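Local coordinates for importin-95 (Chaetomium thermophilum, PDB 4XRI), which carries protein cargo into the nucleus as a flexible HEAT-repeat transport receptor and, like its family, probably binds a small GTPase, at residues V202-I207 with D242-Q247; T457-L462 with N500-H505; L763-M768 with E809-A814. The protein carries 2 engineered substitutions. One frame throughout, in Å; residues are numbered along the deposited sequence.

Contact 1 (V202-I207 with D242-Q247); sequences VRFAAI and DSRIQQ. With SO4 (sulfate ion), chain D.
Arg203 is used on two sides at once: one face of its guanidinium lies against a methyl group of Ile245, and the edge of the same group holds a sulfate ion, probably picked up from the crystallisation liquor. Ile245 CD1 sits 3.8 Å above the guanidinium plane, toward its rim. A bend at chi3 (73°) carries the Arg203 head over there, and the chain crosses Ile245 at about a right angle, with Arg203 CB 3.7 Å from Ile245 CD1. At the edge, Arg203 NH1 donates to sulfate O2 at 3.1 Å and more weakly to O1, while NE is already spent on the carbonyl of Ala193. The segments 202-207 and 243-247, on helices 200-212 and 243-260, run almost parallel, 10° apart with 8.8 Å between their axes, as neighbours in the stack of a HEAT-repeat solenoid. Further along, Phe204 swings its CG anti to the backbone N, which pushes the ring against the other backbone. Its CD1 comes within 3.1 Å of Arg244 O, a tight approach of a ring carbon to a carbonyl oxygen. Arg244 CB lies over one face of this ring, 4.0 Å from CD1. Asp242 caps the start of helix 243-260: its OD2 takes the amide of Ile245 at 3.0 Å through the anti lone pair, fixing the first turn from which Ile245 reaches across.

Contact 2 (T457-L462 with N500-H505); sequences THLEPL and NPLTPH
In this part of the HEAT-repeat solenoid, helix 455-472 packs against the entry to helix 503-516, where Asn500 and Thr503 form a capping box. Asn500 N points almost straight at Thr503 OG1 (2.8 Å, 176°), and Asn500 OD1 accepts a weak bond from Leu502 N; the type I turn from Asn500 to Thr503 presents Pro501 and Leu502, with His505 following in the first turn of the helix. Leu459 does most of the work from the other side. Its CG is anti to the backbone N, but chi2, at 144°, lies off the staggered positions, and the two methyl groups split between different partners. CD1 crosses to the proline ring, 3.6 Å from Pro501 CB. CD2 meets Leu502 CD2 at 3.7 Å and lies 3.5 Å from ND1 of His505. The His505 ring, its CG anti to the carbonyl carbon, is met obliquely from one side by both Leu459 and Glu460. Glu460 starts anti to the backbone N, crossing the imidazole at about a right angle with its CG 3.3 Å from His505 NE2, and then bends at chi2. The carboxylate is turned 39° from the ring plane, its OE2 5.1 Å from His505 NE2.

Contact 3 (L763-M768 with E809-A814); sequences LREGIM and EALMRA. With SO4 (sulfate ion), chain E.
Van der Waals packing comes first. Leu811, its CG anti to the backbone N, sends CD1 over the backbone of the facing helix to lie 3.5 Å from Arg764 O, with Arg764 CB also beside it. Glu765 runs extended beyond CG, so its methylene part crosses Leu811 obliquely (Glu765 CG to Leu811 CB, 3.7 Å) and its carboxylate end rests on the Ala810 methyl, CD 3.7 Å from Ala810 CB. One turn on, Met768, its CG anti to the backbone N, brings CG to 3.8 Å from Ala814 CB; the same CG is only 3.3 Å from Ala814 O, a tight fit against the main chain, and the chain then bends at chi2 and chi3. The segments 763-768 and 809-814 lie 9.0 Å apart at their axes and cross at 23°, on helices 754-780 and 809-825, neighbours in the HEAT-repeat solenoid, with Ala810 and Ala814 at the interface and helix 791-802 lying against Arg764 and Met768.

The polar contacts lie around this packing. Glu765 OE2 is hydrogen-bonded to the hydroxyl of Ser808, which is also bonded to the amide of Leu811 and so joins Glu765 to the start of helix 809-825. An alanine here removes the methylene that meets Leu811 and the carboxylate that binds Ser808, and would probably loosen the packing at that helix start. Arg764, by contrast, points its guanidinium elsewhere, to the carbonyl of Ala744 and to Ser800. Glu809 N donates to O1 of a sulfate, probably from the crystallisation liquor, at 2.6 Å, and the N-terminal end of the helix would probably help attract the anion.

From the N terminus, contact 1 comes first: 202-207 meets 242-247 after a loop of 34 residues holding helices 214-217 and 224-238, and is settled long before contact 2 begins. Contact 2 closes a loop of 37 residues around helix 477-490, and contact 3 one of 40 residues around helices 784-787 and 791-802. The three closures follow one another in series, so none encloses or crosses another. Each ties a helix to a later neighbour in the solenoid. They stay apart in space: the centres of contacts 1 and 3 lie about 54 Å apart, on opposite sides of the chain's centre, and contacts 2 and 3 have nearest atoms about 27 Å apart.

Contact 1 (V202-I207 with D242-Q247)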
ATOM      1  N   VAL A 202     -15.584  27.389 -21.871  1.00 38.95           N
ATOM      2  CA  VAL A 202     -14.281  27.327 -22.516  1.00 42.68           C
ATOM      3  C   VAL A 202     -13.161  27.461 -21.491  1.00 44.25           C
ATOM      4  O   VAL A 202     -12.184  26.710 -21.521  1.00 43.76           O
ATOM      5  CB  VAL A 202     -14.142  28.432 -23.590  1.00 43.79           C
ATOM      6  CG1 VAL A 202     -12.704  28.536 -24.075  1.00 46.87           C
ATOM      7  CG2 VAL A 202     -15.094  28.165 -24.752  1.00 40.09           C
ATOM      8  N   ARG A 203     -13.319  28.415 -20.577  1.00 43.84           N
ATOM      9  CA  ARG A 203     -12.330  28.647 -19.528  1.00 45.77           C
ATOM     10  C   ARG A 203     -12.123  27.416 -18.650  1.00 33.98           C
ATOM     11  O   ARG A 203     -10.987  27.073 -18.315  1.00 37.84           O
ATOM     12  CB  ARG A 203     -12.733  29.838 -18.654  1.00 46.36           C
ATOM     13  CG  ARG A 203     -12.427  31.199 -19.264  1.00 51.43           C
ATOM     14  CD  ARG A 203     -12.647  32.320 -18.257  1.00 55.12           C
ATOM     15  NE  ARG A 203     -11.606  32.361 -17.235  1.00 47.85           N
ATOM     16  CZ  ARG A 203     -11.650  33.131 -16.151  1.00 53.84           C
ATOM     17  NH1 ARG A 203     -12.695  33.920 -15.942  1.00 52.20           N
ATOM     18  NH2 ARG A 203     -10.656  33.107 -15.274  1.00 57.53           N
ATOM     19  N   PHE A 204     -13.216  26.748 -18.288  1.00 38.39           N
ATOM     20  CA  PHE A 204     -13.118  25.549 -17.460  1.00 41.12           C
ATOM     21  C   PHE A 204     -12.409  24.422 -18.200  1.00 44.77           C
ATOM     22  O   PHE A 204     -11.573  23.721 -17.632  1.00 44.13           O
ATOM     23  CB  PHE A 204     -14.496  25.068 -17.010  1.00 42.96           C
ATOM     24  CG  PHE A 204     -14.452  23.773 -16.250  1.00 47.85           C
ATOM     25  CD1 PHE A 204     -13.857  23.715 -15.003  1.00 44.84           C
ATOM     26  CD2 PHE A 204     -14.991  22.614 -16.785  1.00 55.55           C
ATOM     27  CE1 PHE A 204     -13.802  22.533 -14.298  1.00 43.93           C
ATOM     28  CE2 PHE A 204     -14.938  21.422 -16.083  1.00 61.91           C
ATOM     29  CZ  PHE A 204     -14.344  21.384 -14.835  1.00 57.01           C
ATOM     30  N   ALA A 205     -12.754  24.255 -19.473  1.00 47.30           N
ATOM     31  CA  ALA A 205     -12.137  23.234 -20.308  1.00 42.37           C
ATOM     32  C   ALA A 205     -10.647  23.514 -20.471  1.00 32.89           C
ATOM     33  O   ALA A 205      -9.825  22.598 -20.472  1.00 37.60           O
ATOM     34  CB  ALA A 205     -12.818  23.174 -21.664  1.00 39.17           C
ATOM     35  N   ALA A 206     -10.308  24.793 -20.599  1.00 40.48           N
ATOM     36  CA  ALA A 206      -8.929  25.207 -20.819  1.00 41.40           C
ATOM     37  C   ALA A 206      -8.064  25.017 -19.579  1.00 40.48           C
ATOM     38  O   ALA A 206      -6.937  24.532 -19.671  1.00 41.48           O
ATOM     39  CB  ALA A 206      -8.886  26.655 -21.268  1.00 35.32           C
ATOM     40  N   ILE A 207      -8.587  25.404 -18.419  1.00 44.75           N
ATOM     41  CA  ILE A 207      -7.824  25.289 -17.182  1.00 45.26           C
ATOM     42  C   ILE A 207      -7.651  23.816 -16.808  1.00 39.36           C
ATOM     43  O   ILE A 207      -6.630  23.422 -16.248  1.00 35.16           O
ATOM     44  CB  ILE A 207      -8.490  26.071 -16.016  1.00 40.41           C
ATOM     45  CG1 ILE A 207      -7.518  26.226 -14.845  1.00 45.07           C
ATOM     46  CG2 ILE A 207      -9.794  25.423 -15.571  1.00 41.53           C
ATOM     47  CD1 ILE A 207      -6.367  27.157 -15.124  1.00 40.88           C
ATOM     48  N   ASP A 242     -16.975  32.048 -11.309  1.00 50.84           N
ATOM     49  CA  ASP A 242     -17.552  30.738 -11.580  1.00 46.48           C
ATOM     50  C   ASP A 242     -16.893  29.651 -10.732  1.00 49.30           C
ATOM     51  O   ASP A 242     -15.670  29.517 -10.717  1.00 56.68           O
ATOM     52  CB  ASP A 242     -17.421  30.402 -13.066  1.00 44.47           C
ATOM     53  CG  ASP A 242     -18.060  29.077 -13.423  1.00 52.58           C
ATOM     54  OD1 ASP A 242     -19.262  29.066 -13.757  1.00 64.35           O
ATOM     55  OD2 ASP A 242     -17.357  28.047 -13.371  1.00 58.43           O
ATOM     56  N   SER A 243     -17.718  28.875 -10.036  1.00 51.03           N
ATOM     57  CA  SER A 243     -17.241  27.830  -9.135  1.00 52.17           C
ATOM     58  C   SER A 243     -16.434  26.747  -9.844  1.00 54.10           C
ATOM     59  O   SER A 243     -15.403  26.300  -9.336  1.00 55.30           O
ATOM     60  CB  SER A 243     -18.422  27.188  -8.406  1.00 53.00           C
ATOM     61  OG  SER A 243     -18.077  25.908  -7.908  1.00 61.54           O
ATOM     62  N   ARG A 244     -16.913  26.319 -11.008  1.00 49.22           N
ATOM     63  CA  ARG A 244     -16.242  25.277 -11.778  1.00 52.71           C
ATOM     64  C   ARG A 244     -14.830  25.695 -12.174  1.00 38.30           C
ATOM     65  O   ARG A 244     -13.895  24.899 -12.088  1.00 41.75           O
ATOM     66  CB  ARG A 244     -17.058  24.925 -13.026  1.00 57.81           C
ATOM     67  CG  ARG A 244     -18.265  24.051 -12.739  1.00 66.89           C
ATOM     68  CD  ARG A 244     -17.839  22.622 -12.462  1.00 79.89           C
ATOM     69  NE  ARG A 244     -18.767  21.937 -11.567  1.00 90.34           N
ATOM     70  CZ  ARG A 244     -18.672  20.655 -11.232  1.00 91.97           C
ATOM     71  NH1 ARG A 244     -19.560  20.117 -10.406  1.00 92.28           N
ATOM     72  NH2 ARG A 244     -17.692  19.910 -11.726  1.00 92.75           N
ATOM     73  N   ILE A 245     -14.683  26.944 -12.604  1.00 44.10           N
ATOM     74  CA  ILE A 245     -13.383  27.471 -13.009  1.00 46.56           C
ATOM     75  C   ILE A 245     -12.414  27.477 -11.829  1.00 46.75           C
ATOM     76  O   ILE A 245     -11.250  27.096 -11.968  1.00 43.70           O
ATOM     77  CB  ILE A 245     -13.506  28.893 -13.583  1.00 42.87           C
ATOM     78  CG1 ILE A 245     -14.459  28.902 -14.779  1.00 42.59           C
ATOM     79  CG2 ILE A 245     -12.141  29.432 -13.981  1.00 40.09           C
ATOM     80  CD1 ILE A 245     -14.550  30.244 -15.472  1.00 40.44           C
ATOM     81  N   GLN A 246     -12.911  27.912 -10.673  1.00 39.45           N
ATOM     82  CA  GLN A 246     -12.146  27.874  -9.431  1.00 39.08           C
ATOM     83  C   GLN A 246     -11.630  26.470  -9.144  1.00 34.43           C
ATOM     84  O   GLN A 246     -10.449  26.278  -8.855  1.00 37.54           O
ATOM     85  CB  GLN A 246     -12.997  28.353  -8.251  1.00 41.86           C
ATOM     86  CG  GLN A 246     -13.011  29.854  -8.041  1.00 48.58           C
ATOM     87  CD  GLN A 246     -13.421  30.230  -6.628  1.00 55.67           C
ATOM     88  OE1 GLN A 246     -14.522  29.912  -6.183  1.00 49.80           O
ATOM     89  NE2 GLN A 246     -12.526  30.899  -5.912  1.00 66.22           N
ATOM     90  N   GLN A 247     -12.534  25.499  -9.228  1.00 34.23           N
ATOM     91  CA  GLN A 247     -12.205  24.099  -8.977  1.00 38.89           C
ATOM     92  C   GLN A 247     -11.099  23.598  -9.895  1.00 42.23           C
ATOM     93  O   GLN A 247     -10.151  22.958  -9.444  1.00 45.80           O
ATOM     94  CB  GLN A 247     -13.447  23.219  -9.139  1.00 44.16           C
ATOM     95  CG  GLN A 247     -14.520  23.465  -8.101  1.00 48.66           C
ATOM     96  CD  GLN A 247     -15.754  22.617  -8.332  1.00 60.61           C
ATOM     97  OE1 GLN A 247     -15.658  21.411  -8.560  1.00 65.03           O
ATOM     98  NE2 GLN A 247     -16.922  23.247  -8.286  1.00 55.30           N
TER
HETATM   99  S   SO4 D 903     -13.588  36.544 -13.773  0.94 64.71           S
HETATM  100  O1  SO4 D 903     -14.443  35.611 -14.499  0.94 65.31           O
HETATM  101  O2  SO4 D 903     -12.237  35.999 -13.686  0.94 72.47           O
HETATM  102  O3  SO4 D 903     -13.554  37.824 -14.474  0.94 66.05           O
HETATM  103  O4  SO4 D 903     -14.127  36.742 -12.432  0.94 66.72           O

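Contact 2 (T457-L462 with N500-H505)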
ATOM      1  N   THR A 457      -1.869   6.843  37.998  1.00 77.32           N
ATOM      2  CA  THR A 457      -2.877   7.895  38.011  1.00 76.80           C
ATOM      3  C   THR A 457      -3.967   7.703  36.958  1.00 67.96           C
ATOM      4  O   THR A 457      -5.157   7.766  37.270  1.00 64.48           O
ATOM      5  CB  THR A 457      -2.233   9.280  37.799  1.00 78.48           C
ATOM      6  OG1 THR A 457      -1.080   9.410  38.642  1.00 83.74           O
ATOM      7  CG2 THR A 457      -3.226  10.384  38.127  1.00 80.08           C
ATOM      8  N   HIS A 458      -3.561   7.466  35.714  1.00 71.80           N
ATOM      9  CA  HIS A 458      -4.496   7.531  34.591  1.00 65.85           C
ATOM     10  C   HIS A 458      -4.853   6.191  33.946  1.00 67.35           C
ATOM     11  O   HIS A 458      -5.888   6.081  33.290  1.00 65.71           O
ATOM     12  CB  HIS A 458      -3.935   8.458  33.510  1.00 66.17           C
ATOM     13  CG  HIS A 458      -3.850   9.889  33.922  1.00 64.18           C
ATOM     14  ND1 HIS A 458      -4.917  10.575  34.477  1.00 66.56           N
ATOM     15  CD2 HIS A 458      -2.837  10.788  33.854  1.00 63.02           C
ATOM     16  CE1 HIS A 458      -4.562  11.812  34.736  1.00 68.08           C
ATOM     17  NE2 HIS A 458      -3.295  11.971  34.365  1.00 68.65           N
ATOM     18  N   LEU A 459      -4.004   5.184  34.129  1.00 68.72           N
ATOM     19  CA  LEU A 459      -4.148   3.912  33.417  1.00 62.78           C
ATOM     20  C   LEU A 459      -5.492   3.228  33.660  1.00 61.29           C
ATOM     21  O   LEU A 459      -6.188   2.871  32.711  1.00 55.78           O
ATOM     22  CB  LEU A 459      -3.014   2.959  33.802  1.00 68.48           C
ATOM     23  CG  LEU A 459      -2.786   1.710  32.949  1.00 73.15           C
ATOM     24  CD1 LEU A 459      -1.299   1.411  32.861  1.00 71.26           C
ATOM     25  CD2 LEU A 459      -3.530   0.511  33.516  1.00 81.09           C
ATOM     26  N   GLU A 460      -5.853   3.047  34.926  1.00 55.15           N
ATOM     27  CA  GLU A 460      -7.086   2.339  35.266  1.00 62.09           C
ATOM     28  C   GLU A 460      -8.347   3.060  34.769  1.00 65.69           C
ATOM     29  O   GLU A 460      -9.213   2.420  34.172  1.00 62.18           O
ATOM     30  CB  GLU A 460      -7.175   2.110  36.780  1.00 69.21           C
ATOM     31  CG  GLU A 460      -8.201   1.055  37.210  1.00 76.18           C
ATOM     32  CD  GLU A 460      -9.626   1.582  37.246  1.00 86.36           C
ATOM     33  OE1 GLU A 460      -9.811   2.805  37.427  1.00 89.84           O
ATOM     34  OE2 GLU A 460     -10.565   0.772  37.093  1.00 87.39           O
ATOM     35  N   PRO A 461      -8.472   4.385  35.017  1.00 68.36           N
ATOM     36  CA  PRO A 461      -9.669   5.038  34.474  1.00 57.93           C
ATOM     37  C   PRO A 461      -9.718   4.999  32.952  1.00 55.10           C
ATOM     38  O   PRO A 461     -10.787   4.798  32.376  1.00 55.66           O
ATOM     39  CB  PRO A 461      -9.541   6.483  34.974  1.00 56.93           C
ATOM     40  CG  PRO A 461      -8.687   6.386  36.181  1.00 59.78           C
ATOM     41  CD  PRO A 461      -7.699   5.311  35.864  1.00 59.98           C
ATOM     42  N   LEU A 462      -8.566   5.195  32.319  1.00 57.77           N
ATOM     43  CA  LEU A 462      -8.464   5.143  30.866  1.00 60.25           C
ATOM     44  C   LEU A 462      -8.987   3.817  30.332  1.00 60.60           C
ATOM     45  O   LEU A 462      -9.880   3.793  29.489  1.00 51.33           O
ATOM     46  CB  LEU A 462      -7.015   5.356  30.423  1.00 58.11           C
ATOM     47  CG  LEU A 462      -6.729   5.254  28.923  1.00 51.30           C
ATOM     48  CD1 LEU A 462      -7.588   6.233  28.149  1.00 48.44           C
ATOM     49  CD2 LEU A 462      -5.255   5.496  28.647  1.00 43.87           C
ATOM     50  N   ASN A 500       3.790  -6.255  34.402  1.00 61.52           N
ATOM     51  CA  ASN A 500       3.784  -4.961  33.732  1.00 54.80           C
ATOM     52  C   ASN A 500       2.581  -4.175  34.264  1.00 48.10           C
ATOM     53  O   ASN A 500       1.775  -4.742  35.000  1.00 54.18           O
ATOM     54  CB  ASN A 500       3.760  -5.135  32.201  1.00 55.99           C
ATOM     55  CG  ASN A 500       2.518  -5.855  31.692  1.00 53.64           C
ATOM     56  OD1 ASN A 500       1.402  -5.631  32.163  1.00 50.94           O
ATOM     57  ND2 ASN A 500       2.714  -6.718  30.702  1.00 45.62           N
ATOM     58  N   PRO A 501       2.459  -2.875  33.925  1.00 53.66           N
ATOM     59  CA  PRO A 501       1.347  -2.106  34.505  1.00 49.99           C
ATOM     60  C   PRO A 501      -0.053  -2.694  34.300  1.00 55.14           C
ATOM     61  O   PRO A 501      -0.926  -2.472  35.139  1.00 49.93           O
ATOM     62  CB  PRO A 501       1.456  -0.757  33.788  1.00 51.93           C
ATOM     63  CG  PRO A 501       2.895  -0.620  33.485  1.00 53.47           C
ATOM     64  CD  PRO A 501       3.378  -2.006  33.164  1.00 53.35           C
ATOM     65  N   LEU A 502      -0.264  -3.436  33.217  1.00 53.47           N
ATOM     66  CA  LEU A 502      -1.594  -3.959  32.907  1.00 53.71           C
ATOM     67  C   LEU A 502      -1.907  -5.275  33.612  1.00 55.80           C
ATOM     68  O   LEU A 502      -3.051  -5.726  33.610  1.00 60.97           O
ATOM     69  CB  LEU A 502      -1.750  -4.149  31.399  1.00 56.75           C
ATOM     70  CG  LEU A 502      -2.266  -2.945  30.614  1.00 55.84           C
ATOM     71  CD1 LEU A 502      -2.543  -3.335  29.170  1.00 51.04           C
ATOM     72  CD2 LEU A 502      -3.518  -2.380  31.269  1.00 58.31           C
ATOM     73  N   THR A 503      -0.890  -5.886  34.210  1.00 52.95           N
ATOM     74  CA  THR A 503      -1.031  -7.195  34.846  1.00 48.56           C
ATOM     75  C   THR A 503      -2.139  -7.261  35.910  1.00 52.54           C
ATOM     76  O   THR A 503      -2.924  -8.211  35.921  1.00 53.26           O
ATOM     77  CB  THR A 503       0.292  -7.645  35.497  1.00 59.92           C
ATOM     78  OG1 THR A 503       1.354  -7.558  34.542  1.00 59.07           O
ATOM     79  CG2 THR A 503       0.180  -9.078  35.998  1.00 62.17           C
ATOM     80  N   PRO A 504      -2.213  -6.264  36.817  1.00 55.74           N
ATOM     81  CA  PRO A 504      -3.326  -6.356  37.768  1.00 58.92           C
ATOM     82  C   PRO A 504      -4.690  -6.111  37.118  1.00 62.55           C
ATOM     83  O   PRO A 504      -5.717  -6.306  37.770  1.00 68.78           O
ATOM     84  CB  PRO A 504      -3.005  -5.259  38.790  1.00 62.31           C
ATOM     85  CG  PRO A 504      -2.173  -4.284  38.047  1.00 63.23           C
ATOM     86  CD  PRO A 504      -1.340  -5.113  37.120  1.00 63.01           C
ATOM     87  N   HIS A 505      -4.697  -5.690  35.857  1.00 57.57           N
ATOM     88  CA  HIS A 505      -5.942  -5.479  35.124  1.00 62.81           C
ATOM     89  C   HIS A 505      -6.191  -6.574  34.093  1.00 57.25           C
ATOM     90  O   HIS A 505      -7.238  -6.591  33.445  1.00 52.61           O
ATOM     91  CB  HIS A 505      -5.934  -4.122  34.419  1.00 66.10           C
ATOM     92  CG  HIS A 505      -5.757  -2.956  35.341  1.00 74.19           C
ATOM     93  ND1 HIS A 505      -4.593  -2.221  35.390  1.00 75.96           N
ATOM     94  CD2 HIS A 505      -6.595  -2.398  36.243  1.00 72.66           C
ATOM     95  CE1 HIS A 505      -4.722  -1.258  36.285  1.00 79.20           C
ATOM     96  NE2 HIS A 505      -5.927  -1.343  36.818  1.00 80.64           N
TER

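Contact 3 (L763-M768 with E809-A814)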
ATOM      1  N   LEU A 763      14.979 -12.274  -3.627  1.00 38.35           N
ATOM      2  CA  LEU A 763      15.417 -13.528  -4.226  1.00 38.07           C
ATOM      3  C   LEU A 763      16.824 -13.893  -3.768  1.00 37.41           C
ATOM      4  O   LEU A 763      17.096 -15.037  -3.394  1.00 36.74           O
ATOM      5  CB  LEU A 763      15.373 -13.434  -5.753  1.00 38.74           C
ATOM      6  CG  LEU A 763      15.834 -14.664  -6.535  1.00 39.06           C
ATOM      7  CD1 LEU A 763      14.907 -15.835  -6.275  1.00 37.40           C
ATOM      8  CD2 LEU A 763      15.897 -14.349  -8.021  1.00 35.89           C
ATOM      9  N   ARG A 764      17.715 -12.909  -3.793  1.00 37.82           N
ATOM     10  CA  ARG A 764      19.114 -13.133  -3.451  1.00 40.01           C
ATOM     11  C   ARG A 764      19.300 -13.350  -1.955  1.00 37.59           C
ATOM     12  O   ARG A 764      20.265 -13.985  -1.531  1.00 35.41           O
ATOM     13  CB  ARG A 764      19.968 -11.967  -3.942  1.00 40.95           C
ATOM     14  CG  ARG A 764      20.057 -11.917  -5.464  1.00 35.40           C
ATOM     15  CD  ARG A 764      20.999 -10.837  -5.962  1.00 38.54           C
ATOM     16  NE  ARG A 764      21.352 -11.067  -7.361  1.00 40.50           N
ATOM     17  CZ  ARG A 764      22.345 -10.453  -7.997  1.00 46.22           C
ATOM     18  NH1 ARG A 764      22.597 -10.737  -9.268  1.00 49.88           N
ATOM     19  NH2 ARG A 764      23.087  -9.559  -7.360  1.00 49.38           N
ATOM     20  N   GLU A 765      18.372 -12.827  -1.160  1.00 41.33           N
ATOM     21  CA  GLU A 765      18.296 -13.194   0.249  1.00 46.75           C
ATOM     22  C   GLU A 765      18.061 -14.694   0.346  1.00 38.72           C
ATOM     23  O   GLU A 765      18.721 -15.394   1.117  1.00 37.06           O
ATOM     24  CB  GLU A 765      17.175 -12.434   0.966  1.00 44.20           C
ATOM     25  CG  GLU A 765      17.471 -10.976   1.247  1.00 51.23           C
ATOM     26  CD  GLU A 765      16.325 -10.289   1.966  1.00 55.57           C
ATOM     27  OE1 GLU A 765      15.511 -10.995   2.600  1.00 54.37           O
ATOM     28  OE2 GLU A 765      16.232  -9.046   1.891  1.00 60.95           O
ATOM     29  N   GLY A 766      17.114 -15.174  -0.455  1.00 38.73           N
ATOM     30  CA  GLY A 766      16.784 -16.584  -0.520  1.00 36.02           C
ATOM     31  C   GLY A 766      17.959 -17.432  -0.962  1.00 35.59           C
ATOM     32  O   GLY A 766      18.263 -18.443  -0.332  1.00 31.60           O
ATOM     33  N   ILE A 767      18.621 -17.017  -2.039  1.00 37.78           N
ATOM     34  CA  ILE A 767      19.782 -17.741  -2.552  1.00 35.17           C
ATOM     35  C   ILE A 767      20.871 -17.871  -1.494  1.00 38.29           C
ATOM     36  O   ILE A 767      21.417 -18.951  -1.274  1.00 34.71           O
ATOM     37  CB  ILE A 767      20.399 -17.055  -3.786  1.00 35.11           C
ATOM     38  CG1 ILE A 767      19.356 -16.853  -4.885  1.00 35.82           C
ATOM     39  CG2 ILE A 767      21.561 -17.880  -4.306  1.00 41.75           C
ATOM     40  CD1 ILE A 767      19.879 -16.080  -6.080  1.00 33.98           C
ATOM     41  N   MET A 768      21.172 -16.757  -0.836  1.00 35.99           N
ATOM     42  CA  MET A 768      22.224 -16.722   0.172  1.00 34.42           C
ATOM     43  C   MET A 768      21.882 -17.607   1.366  1.00 33.98           C
ATOM     44  O   MET A 768      22.746 -18.294   1.906  1.00 38.55           O
ATOM     45  CB  MET A 768      22.470 -15.286   0.632  1.00 36.59           C
ATOM     46  CG  MET A 768      23.883 -15.023   1.106  1.00 40.72           C
ATOM     47  SD  MET A 768      25.123 -15.485  -0.113  1.00 55.40           S
ATOM     48  CE  MET A 768      24.559 -14.577  -1.541  1.00 54.79           C
ATOM     49  N   GLU A 809      19.303  -5.030   4.498  1.00 54.94           N
ATOM     50  CA  GLU A 809      20.135  -5.411   5.632  1.00 55.89           C
ATOM     51  C   GLU A 809      20.246  -6.928   5.728  1.00 49.07           C
ATOM     52  O   GLU A 809      21.325  -7.470   5.974  1.00 51.68           O
ATOM     53  CB  GLU A 809      19.578  -4.840   6.936  1.00 57.51           C
ATOM     54  CG  GLU A 809      20.219  -5.439   8.174  1.00 62.18           C
ATOM     55  CD  GLU A 809      19.989  -4.607   9.419  1.00 70.16           C
ATOM     56  OE1 GLU A 809      19.418  -3.501   9.302  1.00 70.31           O
ATOM     57  OE2 GLU A 809      20.384  -5.059  10.515  1.00 68.89           O
ATOM     58  N   ALA A 810      19.120  -7.605   5.521  1.00 47.42           N
ATOM     59  CA  ALA A 810      19.066  -9.061   5.576  1.00 53.70           C
ATOM     60  C   ALA A 810      19.986  -9.702   4.541  1.00 53.81           C
ATOM     61  O   ALA A 810      20.631 -10.714   4.813  1.00 47.20           O
ATOM     62  CB  ALA A 810      17.636  -9.541   5.375  1.00 50.96           C
ATOM     63  N   LEU A 811      20.047  -9.101   3.358  1.00 51.91           N
ATOM     64  CA  LEU A 811      20.873  -9.629   2.278  1.00 51.29           C
ATOM     65  C   LEU A 811      22.356  -9.514   2.616  1.00 48.78           C
ATOM     66  O   LEU A 811      23.132 -10.442   2.377  1.00 43.58           O
ATOM     67  CB  LEU A 811      20.574  -8.900   0.968  1.00 47.88           C
ATOM     68  CG  LEU A 811      21.419  -9.305  -0.241  1.00 45.56           C
ATOM     69  CD1 LEU A 811      21.339 -10.805  -0.478  1.00 39.33           C
ATOM     70  CD2 LEU A 811      20.982  -8.538  -1.483  1.00 41.33           C
ATOM     71  N   MET A 812      22.743  -8.377   3.185  1.00 52.13           N
ATOM     72  CA  MET A 812      24.133  -8.158   3.565  1.00 51.06           C
ATOM     73  C   MET A 812      24.511  -9.043   4.746  1.00 49.12           C
ATOM     74  O   MET A 812      25.624  -9.559   4.811  1.00 46.61           O
ATOM     75  CB  MET A 812      24.379  -6.685   3.898  1.00 55.71           C
ATOM     76  CG  MET A 812      24.036  -5.734   2.760  1.00 64.31           C
ATOM     77  SD  MET A 812      24.687  -6.261   1.161  1.00 55.05           S
ATOM     78  CE  MET A 812      26.451  -6.093   1.426  1.00 51.55           C
ATOM     79  N   ARG A 813      23.577  -9.217   5.676  1.00 46.80           N
ATOM     80  CA  ARG A 813      23.797 -10.102   6.814  1.00 54.02           C
ATOM     81  C   ARG A 813      24.020 -11.537   6.343  1.00 51.76           C
ATOM     82  O   ARG A 813      24.999 -12.183   6.726  1.00 42.40           O
ATOM     83  CB  ARG A 813      22.616 -10.041   7.787  1.00 59.11           C
ATOM     84  CG  ARG A 813      22.780 -10.937   9.007  1.00 59.27           C
ATOM     85  CD  ARG A 813      21.769 -10.614  10.096  1.00 62.75           C
ATOM     86  NE  ARG A 813      20.394 -10.879   9.682  1.00 66.21           N
ATOM     87  CZ  ARG A 813      19.511  -9.940   9.357  1.00 72.48           C
ATOM     88  NH1 ARG A 813      19.855  -8.659   9.398  1.00 76.84           N
ATOM     89  NH2 ARG A 813      18.282 -10.281   8.996  1.00 69.34           N
ATOM     90  N   ALA A 814      23.109 -12.020   5.502  1.00 48.54           N
ATOM     91  CA  ALA A 814      23.199 -13.368   4.945  1.00 43.81           C
ATOM     92  C   ALA A 814      24.495 -13.571   4.168  1.00 44.13           C
ATOM     93  O   ALA A 814      25.085 -14.652   4.194  1.00 47.94           O
ATOM     94  CB  ALA A 814      22.004 -13.647   4.048  1.00 42.77           C
TER
HETATM   95  S   SO4 E 904      16.355  -2.693   4.850  0.75 79.43           S
HETATM   96  O1  SO4 E 904      17.746  -2.931   4.479  0.75 82.15           O
HETATM   97  O2  SO4 E 904      16.059  -3.402   6.092  0.75 82.70           O
HETATM   98  O3  SO4 E 904      15.473  -3.172   3.792  0.75 69.20           O
HETATM   99  O4  SO4 E 904      16.150  -1.261   5.045  0.75 82.35           O